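Local coordinates for protein member of s1p family of ribosomal proteins (Pyrococcus furiosus, PDB 5YH1) that binds manganese through the DHH domain, the part of a longer protein held in this chain, and probably acts as an exonuclease on nucleic acids, at residues 41-46 and 181-186; 133-138 and 156-161. All blocks are in the same frame, centred on the assembly; numbering follows the deposited sequence.

Interaction 1: 41-46 and 181-186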
ATOM      1  N   ILE A  41       8.591 -20.922 -29.780  1.00 30.12           N
ATOM      2  CA  ILE A  41       8.836 -19.502 -29.990  1.00 29.42           C
ATOM      3  C   ILE A  41       7.893 -18.927 -31.052  1.00 29.57           C
ATOM      4  O   ILE A  41       7.315 -17.847 -30.862  1.00 27.16           O
ATOM      5  CB  ILE A  41      10.311 -19.239 -30.365  1.00 27.46           C
ATOM      6  CG1 ILE A  41      11.173 -19.336 -29.098  1.00 27.98           C
ATOM      7  CG2 ILE A  41      10.472 -17.875 -31.012  1.00 27.05           C
ATOM      8  CD1 ILE A  41      12.669 -19.286 -29.341  1.00 28.25           C
HETATM    9  N   MSE A  42       7.737 -19.655 -32.153  1.00 29.46           N
HETATM   10  CA  MSE A  42       6.871 -19.222 -33.254  1.00 32.00           C
HETATM   11  C   MSE A  42       5.411 -19.290 -32.857  1.00 29.53           C
HETATM   12  O   MSE A  42       4.629 -18.441 -33.253  1.00 29.62           O
HETATM   13  CB  MSE A  42       7.133 -20.034 -34.526  1.00 33.62           C
HETATM   14  CG  MSE A  42       8.466 -19.597 -35.135  1.00 38.45           C
HETATM   15 SE   MSE A  42       8.870 -20.503 -36.852  1.00 43.93          SE
HETATM   16  CE  MSE A  42       7.850 -19.323 -38.056  1.00 38.84           C
ATOM     17  N   LYS A  43       5.037 -20.286 -32.073  1.00 28.98           N
ATOM     18  CA  LYS A  43       3.679 -20.366 -31.533  1.00 30.66           C
ATOM     19  C   LYS A  43       3.371 -19.189 -30.593  1.00 30.37           C
ATOM     20  O   LYS A  43       2.305 -18.584 -30.687  1.00 31.13           O
ATOM     21  CB  LYS A  43       3.479 -21.682 -30.792  1.00 30.94           C
ATOM     22  CG  LYS A  43       2.051 -21.902 -30.298  1.00 33.67           C
ATOM     23  CD  LYS A  43       1.916 -23.286 -29.691  1.00 35.23           C
ATOM     24  CE  LYS A  43       0.516 -23.557 -29.164  1.00 36.74           C
ATOM     25  NZ  LYS A  43       0.526 -24.832 -28.399  1.00 37.08           N
ATOM     26  N   ALA A  44       4.308 -18.864 -29.702  1.00 29.15           N
ATOM     27  CA  ALA A  44       4.143 -17.717 -28.801  1.00 28.32           C
ATOM     28  C   ALA A  44       3.899 -16.440 -29.593  1.00 27.86           C
ATOM     29  O   ALA A  44       2.983 -15.670 -29.291  1.00 28.37           O
ATOM     30  CB  ALA A  44       5.367 -17.558 -27.902  1.00 27.65           C
ATOM     31  N   ALA A  45       4.713 -16.231 -30.620  1.00 27.45           N
ATOM     32  CA  ALA A  45       4.603 -15.041 -31.453  1.00 28.07           C
ATOM     33  C   ALA A  45       3.301 -15.036 -32.247  1.00 28.10           C
ATOM     34  O   ALA A  45       2.686 -13.992 -32.420  1.00 28.93           O
ATOM     35  CB  ALA A  45       5.799 -14.925 -32.386  1.00 27.78           C
ATOM     36  N   PHE A  46       2.888 -16.204 -32.726  1.00 29.89           N
ATOM     37  CA  PHE A  46       1.597 -16.348 -33.393  1.00 30.37           C
ATOM     38  C   PHE A  46       0.448 -15.908 -32.474  1.00 29.66           C
ATOM     39  O   PHE A  46      -0.403 -15.113 -32.874  1.00 28.35           O
ATOM     40  CB  PHE A  46       1.373 -17.801 -33.853  1.00 31.70           C
ATOM     41  CG  PHE A  46      -0.040 -18.085 -34.293  1.00 32.60           C
ATOM     42  CD1 PHE A  46      -0.457 -17.782 -35.582  1.00 33.50           C
ATOM     43  CD2 PHE A  46      -0.964 -18.633 -33.412  1.00 33.48           C
ATOM     44  CE1 PHE A  46      -1.768 -18.030 -35.981  1.00 34.00           C
ATOM     45  CE2 PHE A  46      -2.272 -18.879 -33.807  1.00 33.73           C
ATOM     46  CZ  PHE A  46      -2.673 -18.575 -35.093  1.00 33.65           C
ATOM     47  N   VAL A 181      -1.157 -24.088 -19.247  1.00 32.08           N
ATOM     48  CA  VAL A 181      -0.831 -22.979 -20.147  1.00 31.18           C
ATOM     49  C   VAL A 181      -0.792 -23.446 -21.599  1.00 30.81           C
ATOM     50  O   VAL A 181      -0.575 -24.622 -21.868  1.00 30.82           O
ATOM     51  CB  VAL A 181       0.506 -22.296 -19.774  1.00 31.81           C
ATOM     52  CG1 VAL A 181       0.469 -21.800 -18.329  1.00 31.46           C
ATOM     53  CG2 VAL A 181       1.695 -23.219 -19.997  1.00 31.22           C
ATOM     54  N   ASP A 182      -0.974 -22.505 -22.519  1.00 30.00           N
ATOM     55  CA  ASP A 182      -1.138 -22.810 -23.938  1.00 30.26           C
ATOM     56  C   ASP A 182       0.181 -22.925 -24.707  1.00 31.01           C
ATOM     57  O   ASP A 182       0.281 -23.694 -25.662  1.00 30.70           O
ATOM     58  CB  ASP A 182      -2.041 -21.755 -24.580  1.00 31.16           C
ATOM     59  CG  ASP A 182      -3.451 -21.770 -23.988  1.00 32.67           C
ATOM     60  OD1 ASP A 182      -4.288 -22.494 -24.547  1.00 33.92           O
ATOM     61  OD2 ASP A 182      -3.704 -21.129 -22.939  1.00 31.26           O
ATOM     62  N   VAL A 183       1.174 -22.134 -24.327  1.00 30.26           N
ATOM     63  CA  VAL A 183       2.531 -22.340 -24.831  1.00 29.89           C
ATOM     64  C   VAL A 183       3.538 -21.898 -23.779  1.00 29.29           C
ATOM     65  O   VAL A 183       3.397 -20.823 -23.171  1.00 28.68           O
ATOM     66  CB  VAL A 183       2.790 -21.630 -26.173  1.00 30.66           C
ATOM     67  CG1 VAL A 183       2.718 -20.122 -26.030  1.00 31.50           C
ATOM     68  CG2 VAL A 183       4.146 -22.045 -26.745  1.00 30.94           C
ATOM     69  N   HIS A 184       4.534 -22.753 -23.556  1.00 27.02           N
ATOM     70  CA  HIS A 184       5.562 -22.522 -22.564  1.00 25.58           C
ATOM     71  C   HIS A 184       6.928 -22.555 -23.260  1.00 26.83           C
ATOM     72  O   HIS A 184       7.372 -23.608 -23.713  1.00 26.60           O
ATOM     73  CB  HIS A 184       5.438 -23.576 -21.472  1.00 24.70           C
ATOM     74  CG  HIS A 184       6.328 -23.345 -20.294  1.00 23.91           C
ATOM     75  ND1 HIS A 184       6.385 -24.219 -19.232  1.00 24.17           N
ATOM     76  CD2 HIS A 184       7.225 -22.369 -20.026  1.00 23.64           C
ATOM     77  CE1 HIS A 184       7.260 -23.778 -18.345  1.00 24.22           C
ATOM     78  NE2 HIS A 184       7.790 -22.662 -18.809  1.00 24.10           N
ATOM     79  N   VAL A 185       7.549 -21.381 -23.389  1.00 26.84           N
ATOM     80  CA  VAL A 185       8.890 -21.243 -23.951  1.00 26.65           C
ATOM     81  C   VAL A 185       9.875 -21.254 -22.791  1.00 27.08           C
ATOM     82  O   VAL A 185       9.902 -20.324 -21.972  1.00 26.78           O
ATOM     83  CB  VAL A 185       9.040 -19.933 -24.747  1.00 26.93           C
ATOM     84  CG1 VAL A 185      10.463 -19.776 -25.267  1.00 27.42           C
ATOM     85  CG2 VAL A 185       8.045 -19.888 -25.903  1.00 26.92           C
ATOM     86  N   ASN A 186      10.665 -22.318 -22.710  1.00 27.03           N
ATOM     87  CA  ASN A 186      11.595 -22.522 -21.602  1.00 28.05           C
ATOM     88  C   ASN A 186      12.717 -23.491 -22.026  1.00 29.04           C
ATOM     89  O   ASN A 186      12.435 -24.619 -22.459  1.00 29.76           O
ATOM     90  CB  ASN A 186      10.834 -23.048 -20.383  1.00 28.00           C
ATOM     91  CG  ASN A 186      11.681 -23.101 -19.119  1.00 29.58           C
ATOM     92  OD1 ASN A 186      12.881 -23.357 -19.163  1.00 29.84           O
ATOM     93  ND2 ASN A 186      11.042 -22.876 -17.972  1.00 29.63           N
TER

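Interaction 2: 133-138 and 156-161. With MN (manganese (II) ion), chain F.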
ATOM      1  N   VAL A 133      -2.862 -13.443 -21.715  1.00 25.06           N
ATOM      2  CA  VAL A 133      -1.922 -13.231 -20.627  1.00 24.59           C
ATOM      3  C   VAL A 133      -0.553 -13.813 -21.000  1.00 25.11           C
ATOM      4  O   VAL A 133      -0.449 -15.001 -21.364  1.00 24.63           O
ATOM      5  CB  VAL A 133      -2.444 -13.871 -19.327  1.00 24.45           C
ATOM      6  CG1 VAL A 133      -1.415 -13.757 -18.212  1.00 24.20           C
ATOM      7  CG2 VAL A 133      -3.753 -13.208 -18.901  1.00 25.02           C
ATOM      8  N   VAL A 134       0.475 -12.964 -20.929  1.00 24.13           N
ATOM      9  CA  VAL A 134       1.864 -13.350 -21.202  1.00 23.54           C
ATOM     10  C   VAL A 134       2.667 -13.135 -19.932  1.00 24.10           C
ATOM     11  O   VAL A 134       2.746 -12.003 -19.439  1.00 24.15           O
ATOM     12  CB  VAL A 134       2.489 -12.506 -22.335  1.00 23.54           C
ATOM     13  CG1 VAL A 134       3.904 -12.981 -22.646  1.00 23.05           C
ATOM     14  CG2 VAL A 134       1.623 -12.548 -23.590  1.00 23.58           C
ATOM     15  N   ILE A 135       3.237 -14.217 -19.396  1.00 24.32           N
ATOM     16  CA  ILE A 135       4.032 -14.166 -18.173  1.00 25.45           C
ATOM     17  C   ILE A 135       5.482 -14.423 -18.544  1.00 24.89           C
ATOM     18  O   ILE A 135       5.770 -15.378 -19.276  1.00 23.11           O
ATOM     19  CB  ILE A 135       3.654 -15.255 -17.158  1.00 26.70           C
ATOM     20  CG1 ILE A 135       2.150 -15.494 -17.118  1.00 29.74           C
ATOM     21  CG2 ILE A 135       4.208 -14.894 -15.778  1.00 26.61           C
ATOM     22  CD1 ILE A 135       1.362 -14.338 -16.540  1.00 31.31           C
ATOM     23  N   VAL A 136       6.387 -13.604 -18.007  1.00 24.31           N
ATOM     24  CA  VAL A 136       7.779 -13.572 -18.466  1.00 24.46           C
ATOM     25  C   VAL A 136       8.729 -13.511 -17.280  1.00 25.19           C
ATOM     26  O   VAL A 136       8.539 -12.703 -16.359  1.00 24.71           O
ATOM     27  CB  VAL A 136       8.015 -12.351 -19.367  1.00 25.89           C
ATOM     28  CG1 VAL A 136       9.455 -12.297 -19.856  1.00 27.10           C
ATOM     29  CG2 VAL A 136       7.043 -12.365 -20.538  1.00 26.22           C
ATOM     30  N   ASP A 137       9.751 -14.362 -17.316  1.00 25.37           N
ATOM     31  CA  ASP A 137      10.706 -14.548 -16.211  1.00 26.33           C
ATOM     32  C   ASP A 137      10.066 -15.087 -14.922  1.00 26.60           C
ATOM     33  O   ASP A 137      10.709 -15.189 -13.875  1.00 27.25           O
ATOM     34  CB  ASP A 137      11.504 -13.263 -15.945  1.00 27.02           C
ATOM     35  CG  ASP A 137      12.777 -13.526 -15.161  1.00 27.96           C
ATOM     36  OD1 ASP A 137      13.483 -14.520 -15.477  1.00 28.75           O
ATOM     37  OD2 ASP A 137      13.060 -12.765 -14.214  1.00 27.48           O
ATOM     38  N   ASN A 138       8.798 -15.457 -15.032  1.00 27.27           N
ATOM     39  CA  ASN A 138       8.026 -16.100 -13.988  1.00 27.18           C
ATOM     40  C   ASN A 138       7.104 -17.022 -14.769  1.00 26.49           C
ATOM     41  O   ASN A 138       7.042 -16.919 -15.996  1.00 25.23           O
ATOM     42  CB  ASN A 138       7.159 -15.080 -13.230  1.00 27.28           C
ATOM     43  CG  ASN A 138       7.839 -14.489 -12.009  1.00 28.47           C
ATOM     44  OD1 ASN A 138       8.967 -14.832 -11.671  1.00 29.57           O
ATOM     45  ND2 ASN A 138       7.138 -13.571 -11.337  1.00 28.64           N
ATOM     46  N   VAL A 156      -9.164 -17.958 -20.217  1.00 27.30           N
ATOM     47  CA  VAL A 156      -8.060 -17.097 -20.638  1.00 27.53           C
ATOM     48  C   VAL A 156      -6.915 -17.931 -21.218  1.00 27.62           C
ATOM     49  O   VAL A 156      -6.575 -18.986 -20.684  1.00 28.19           O
ATOM     50  CB  VAL A 156      -7.564 -16.226 -19.458  1.00 27.85           C
ATOM     51  CG1 VAL A 156      -6.181 -15.650 -19.714  1.00 27.79           C
ATOM     52  CG2 VAL A 156      -8.566 -15.106 -19.179  1.00 28.40           C
ATOM     53  N   LYS A 157      -6.340 -17.461 -22.320  1.00 28.28           N
ATOM     54  CA  LYS A 157      -5.161 -18.106 -22.905  1.00 29.66           C
ATOM     55  C   LYS A 157      -3.893 -17.491 -22.344  1.00 28.14           C
ATOM     56  O   LYS A 157      -3.856 -16.301 -22.025  1.00 26.05           O
ATOM     57  CB  LYS A 157      -5.203 -18.031 -24.424  1.00 32.69           C
ATOM     58  CG  LYS A 157      -6.355 -18.849 -24.980  1.00 36.35           C
ATOM     59  CD  LYS A 157      -6.360 -18.852 -26.490  1.00 41.84           C
ATOM     60  CE  LYS A 157      -7.422 -19.807 -27.016  1.00 45.51           C
ATOM     61  NZ  LYS A 157      -7.481 -19.737 -28.502  1.00 48.13           N
ATOM     62  N   ILE A 158      -2.874 -18.329 -22.196  1.00 27.05           N
ATOM     63  CA  ILE A 158      -1.711 -18.001 -21.400  1.00 27.02           C
ATOM     64  C   ILE A 158      -0.438 -18.395 -22.150  1.00 26.95           C
ATOM     65  O   ILE A 158      -0.288 -19.547 -22.569  1.00 27.37           O
ATOM     66  CB  ILE A 158      -1.747 -18.734 -20.035  1.00 26.65           C
ATOM     67  CG1 ILE A 158      -3.028 -18.394 -19.255  1.00 26.58           C
ATOM     68  CG2 ILE A 158      -0.531 -18.371 -19.200  1.00 26.19           C
ATOM     69  CD1 ILE A 158      -3.289 -19.315 -18.079  1.00 25.85           C
ATOM     70  N   VAL A 159       0.456 -17.425 -22.322  1.00 26.12           N
ATOM     71  CA  VAL A 159       1.802 -17.649 -22.856  1.00 25.53           C
ATOM     72  C   VAL A 159       2.819 -17.477 -21.726  1.00 24.78           C
ATOM     73  O   VAL A 159       2.779 -16.485 -20.991  1.00 23.20           O
ATOM     74  CB  VAL A 159       2.116 -16.652 -23.990  1.00 27.09           C
ATOM     75  CG1 VAL A 159       3.575 -16.758 -24.446  1.00 27.26           C
ATOM     76  CG2 VAL A 159       1.158 -16.867 -25.160  1.00 27.40           C
ATOM     77  N   VAL A 160       3.715 -18.450 -21.577  1.00 24.76           N
ATOM     78  CA  VAL A 160       4.808 -18.354 -20.620  1.00 24.26           C
ATOM     79  C   VAL A 160       6.165 -18.363 -21.324  1.00 25.02           C
ATOM     80  O   VAL A 160       6.439 -19.254 -22.144  1.00 24.41           O
ATOM     81  CB  VAL A 160       4.794 -19.513 -19.616  1.00 24.58           C
ATOM     82  CG1 VAL A 160       5.927 -19.330 -18.605  1.00 25.17           C
ATOM     83  CG2 VAL A 160       3.438 -19.613 -18.916  1.00 24.72           C
ATOM     84  N   ILE A 161       6.995 -17.370 -20.993  1.00 24.46           N
ATOM     85  CA  ILE A 161       8.385 -17.276 -21.453  1.00 24.53           C
ATOM     86  C   ILE A 161       9.273 -17.165 -20.204  1.00 24.99           C
ATOM     87  O   ILE A 161       9.369 -16.105 -19.587  1.00 24.71           O
ATOM     88  CB  ILE A 161       8.607 -16.049 -22.358  1.00 24.58           C
ATOM     89  CG1 ILE A 161       7.684 -16.104 -23.580  1.00 25.28           C
ATOM     90  CG2 ILE A 161      10.060 -15.974 -22.806  1.00 25.18           C
ATOM     91  CD1 ILE A 161       7.575 -14.796 -24.331  1.00 25.69           C
TER
HETATM   92 MN    MN F 805      15.745 -14.209 -15.110  1.00 42.69          MN
HETATM   93  O   HOH W   1      15.502 -12.560 -13.723  1.00 30.46           O
HETATM   94  O   HOH W   2      16.137 -15.254 -13.184  1.00 34.42           O

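Interaction 1: 41-46 and 181-186
I41, K43 and A44 of helix 32-53 pack on V183 and V185 of the edge strand 183-185, a mostly apolar helix-on-sheet contact with one polar bond at its outer end. The two axes come within 8.2 Å and run at 126° to each other. A44 brings little more than a methyl to the middle: its CB lies 4.1 Å from both V183 CG1 and V185 CG2, and its CA sits close to V183 CG1 as well. Toward the C-terminal end of the strand, the I41 and V185 side chains cross at about a right angle, CG1 of I41 3.9 Å from CG1 of V185. In the parallel five-stranded sheet of the DHH domain the side chains of a strand alternate, which turns V183 and V185 to the helix while H184 points away from it. Y209 of helix 199-210 packs on I41 as well. The K43 chain is extended and slides past V183 in the opposite direction, CD to V183 CG2 3.9 Å, before NZ donates to D182 O at 3.0 Å, close to the carbonyl axis (164°). An alanine in place of this valine would probably open a gap beside A44, where CG1 packs, and take CG2 from the K43 chain, leaving only CB against its CD. The D182 carboxylate is engaged elsewhere, its OD2 in a salt bridge with K152 and a hydrogen bond from I158 N.

Interaction 2: 133-138 and 156-161
V133 to D137 and K157 to I161 are joined by five backbone hydrogen bonds, the tight part of this contact between neighbouring parallel strands. V133 and I135 each give an N-H and take one through O; I135 N to V159 O, for instance, is 2.8 Å, and V133 N to K157 O is nearly straight at the hydrogen (174°). CA-H groups of V134 and V136 also lean on V159 O and I161 O. The side chains meet more loosely. V134 and V159 lie side by side and point the same way, V134 CG2 4.2 Å from V159 CB, on the face where V136 and I161 meet L75 of helix 66-86. On the other face I135 CG1 reaches I158 CG2 at 4.4 Å, with Y148 of helix 145-152 against both residues. The exception is V133, whose side chain crosses that of V156 at about a right angle, CG2 to CG1 3.5 Å. Solvent takes over beside it, where K157 is exposed and its extended chain leads away from V133. At the opposite end I161 O holds D137 N at 2.9 Å, just where the backbone of D137 leaves the strand with phi 63°. D137 CG stands anti to the backbone N (chi1 -161°), and OD1 binds the manganese at 2.3 Å. Two waters and D67, H163 and D229 complete the metal's six ligands. Strand 132-136, helix 145-152 and strand 158-161 form a beta-alpha-beta crossover, with a metal-binding aspartate just past the C-terminal end of its first strand, as is usual for active sites on parallel sheets such as that of the DHH domain.

Overall arrangement
Interactions 1 and 2 sit side by side, centres about 9 Å apart, and strand 158-161 couples them: it pairs with 132-136 on one side and with 183-185 on the other. Across that second seam V185 N lies 2.7 Å from V160 O and V183 O lies 2.9 Å from V160 N, both probably hydrogen bonds. Along the chain, interaction 2 is nested in the loop closed by interaction 1. Only interaction 2 reaches the manganese directly, through D137. Interaction 1 lies farther off, the V185 side chain about 13 Å from the metal and about 8 Å from the side chain of the metal ligand H163.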